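Local coordinates for Non-structural protein 9 (Avian infectious bronchitis virus, PDB 5C94) that probably binds single-stranded RNA as a homodimer within the coronavirus replication machinery, at residues P53-A58 with Y90-K95. Sequence-based numbering, arbitrary orientation.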
loop_
_atom_site.group_PDB
_atom_site.type_symbol
_atom_site.label_atom_id
_atom_site.label_comp_id
_atom_site.label_asym_id
_atom_site.label_seq_id
_atom_site.Cartn_x
_atom_site.Cartn_y
_atom_site.Cartn_z
ATOM N N PRO A 53 13.486 -18.225 4.361
ATOM C CA PRO A 53 12.203 -18.601 3.740
ATOM C C PRO A 53 11.321 -19.544 4.571
ATOM O O PRO A 53 10.214 -19.871 4.141
ATOM C CB PRO A 53 12.637 -19.322 2.462
ATOM C CG PRO A 53 13.923 -20.010 2.876
ATOM C CD PRO A 53 14.612 -18.996 3.805
ATOM N N ASN A 54 11.783 -19.972 5.739
ATOM C CA ASN A 54 11.064 -21.020 6.456
ATOM C C ASN A 54 10.310 -20.572 7.684
ATOM O O ASN A 54 9.870 -21.415 8.471
ATOM C CB ASN A 54 12.034 -22.111 6.864
ATOM C CG ASN A 54 12.780 -22.662 5.693
ATOM O OD1 ASN A 54 12.177 -23.230 4.787
ATOM N ND2 ASN A 54 14.096 -22.493 5.692
ATOM N N LEU A 55 10.164 -19.262 7.857
ATOM C CA LEU A 55 9.562 -18.731 9.070
ATOM C C LEU A 55 8.062 -18.999 9.111
ATOM O O LEU A 55 7.397 -19.026 8.066
ATOM C CB LEU A 55 9.840 -17.240 9.184
ATOM C CG LEU A 55 11.321 -16.885 9.105
ATOM C CD1 LEU A 55 11.486 -15.391 9.178
ATOM C CD2 LEU A 55 12.103 -17.574 10.220
ATOM N N LYS A 56 7.537 -19.226 10.304
ATOM C CA LYS A 56 6.125 -19.472 10.499
ATOM C C LYS A 56 5.466 -18.631 11.552
ATOM O O LYS A 56 4.287 -18.536 11.590
ATOM C CB LYS A 56 5.869 -20.897 10.966
ATOM C CG LYS A 56 6.086 -22.023 9.982
ATOM C CD LYS A 56 5.612 -21.690 8.602
ATOM C CE LYS A 56 4.941 -22.854 7.937
ATOM N NZ LYS A 56 3.468 -22.681 7.873
ATOM N N VAL A 57 6.244 -18.048 12.429
ATOM C CA VAL A 57 5.722 -17.332 13.602
ATOM C C VAL A 57 6.588 -16.085 13.825
ATOM O O VAL A 57 7.813 -16.126 13.655
ATOM C CB VAL A 57 5.674 -18.198 14.912
ATOM C CG1 VAL A 57 5.265 -17.378 16.130
ATOM C CG2 VAL A 57 4.741 -19.385 14.754
ATOM N N ALA A 58 5.970 -14.972 14.194
ATOM C CA ALA A 58 6.744 -13.782 14.535
ATOM C C ALA A 58 6.438 -13.367 15.956
ATOM O O ALA A 58 5.401 -13.749 16.524
ATOM C CB ALA A 58 6.456 -12.644 13.579
ATOM N N TYR A 90 12.323 -12.299 1.708
ATOM C CA TYR A 90 11.046 -12.984 1.899
ATOM C C TYR A 90 10.126 -12.128 2.744
ATOM O O TYR A 90 10.501 -11.668 3.825
ATOM C CB TYR A 90 11.270 -14.358 2.544
ATOM C CG TYR A 90 12.061 -15.251 1.626
ATOM C CD1 TYR A 90 11.422 -15.997 0.639
ATOM C CD2 TYR A 90 13.449 -15.291 1.683
ATOM C CE1 TYR A 90 12.142 -16.804 -0.235
ATOM C CE2 TYR A 90 14.180 -16.088 0.797
ATOM C CZ TYR A 90 13.515 -16.837 -0.157
ATOM O OH TYR A 90 14.214 -17.634 -1.031
ATOM N N LEU A 91 8.929 -11.886 2.234
ATOM C CA LEU A 91 7.991 -10.995 2.900
ATOM C C LEU A 91 6.782 -11.815 3.343
ATOM O O LEU A 91 6.109 -12.456 2.519
ATOM C CB LEU A 91 7.600 -9.849 1.971
ATOM C CG LEU A 91 6.656 -8.699 2.368
ATOM C CD1 LEU A 91 5.243 -9.088 2.099
ATOM C CD2 LEU A 91 6.796 -8.269 3.798
ATOM N N TYR A 92 6.551 -11.821 4.655
ATOM C CA TYR A 92 5.475 -12.582 5.257
ATOM C C TYR A 92 4.456 -11.635 5.840
ATOM O O TYR A 92 4.788 -10.861 6.738
ATOM C CB TYR A 92 5.964 -13.477 6.404
ATOM C CG TYR A 92 7.121 -14.414 6.161
ATOM C CD1 TYR A 92 8.436 -13.948 6.089
ATOM C CD2 TYR A 92 6.896 -15.778 6.076
ATOM C CE1 TYR A 92 9.488 -14.829 5.894
ATOM C CE2 TYR A 92 7.920 -16.660 5.892
ATOM C CZ TYR A 92 9.208 -16.194 5.803
ATOM O OH TYR A 92 10.199 -17.121 5.632
ATOM N N PHE A 93 3.223 -11.705 5.373
ATOM C CA PHE A 93 2.170 -10.963 6.035
ATOM C C PHE A 93 1.709 -11.779 7.212
ATOM O O PHE A 93 1.800 -13.003 7.226
ATOM C CB PHE A 93 1.002 -10.658 5.102
ATOM C CG PHE A 93 1.338 -9.678 4.024
ATOM C CD1 PHE A 93 1.519 -8.331 4.323
ATOM C CD2 PHE A 93 1.498 -10.106 2.712
ATOM C CE1 PHE A 93 1.834 -7.423 3.327
ATOM C CE2 PHE A 93 1.812 -9.210 1.705
ATOM C CZ PHE A 93 1.985 -7.864 2.009
ATOM N N ILE A 94 1.219 -11.078 8.209
ATOM C CA ILE A 94 0.714 -11.704 9.397
ATOM C C ILE A 94 -0.715 -12.228 9.161
ATOM O O ILE A 94 -1.505 -11.596 8.461
ATOM C CB ILE A 94 0.813 -10.687 10.536
ATOM C CG1 ILE A 94 2.272 -10.674 10.999
ATOM C CG2 ILE A 94 -0.178 -10.974 11.657
ATOM C CD1 ILE A 94 2.639 -9.523 11.808
ATOM N N LYS A 95 -1.011 -13.406 9.706
ATOM C CA LYS A 95 -2.293 -14.069 9.513
ATOM C C LYS A 95 -3.429 -13.089 9.737
ATOM O O LYS A 95 -3.462 -12.414 10.776
ATOM C CB LYS A 95 -2.439 -15.257 10.468
ATOM C CG LYS A 95 -2.878 -16.559 9.817
ATOM C CD LYS A 95 -1.705 -17.194 9.075
ATOM C CE LYS A 95 -1.982 -18.631 8.653
ATOM N NZ LYS A 95 -0.877 -19.178 7.801
#
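Pro53 lays its CB over the centre of the Tyr90 ring, a CH-pi contact in which CB stands 3.7 Å from the ring centroid and 12° off the ring normal. A chi1 of -64° places the Tyr90 ring beside its own backbone N, anti to the carbonyl carbon, and rotation about CB-CG then presents a face to the proline.

Apolar packing continues two residues along each segment. The Leu55 side chain crosses that of Tyr92 at about a right angle, with CB 3.6 Å from Tyr92 CZ and CD1 3.9 Å from Tyr92 CE1. Leu72 touches both side chains, and Pro75 also packs on Tyr92.

The polar component converges on one phenol oxygen. The backbone N of Leu55 donates to Tyr92 OH at 3.1 Å (N-H...O 154°), and the same hydroxyl is hydrogen-bonded to the carbonyl O of Asn52; the modelled position of Tyr92 OH is somewhat uncertain.

The connection that follows strand 42-50 is thus tied to strand 85-93, which pairs antiparallel with strand 42-50. Tyr90 meets Pro53 through a ring face, whereas Tyr92 OH, accepting from Leu55 N, can probably give its own proton to Asn52 O, which would satisfy the polar end of a buried side chain.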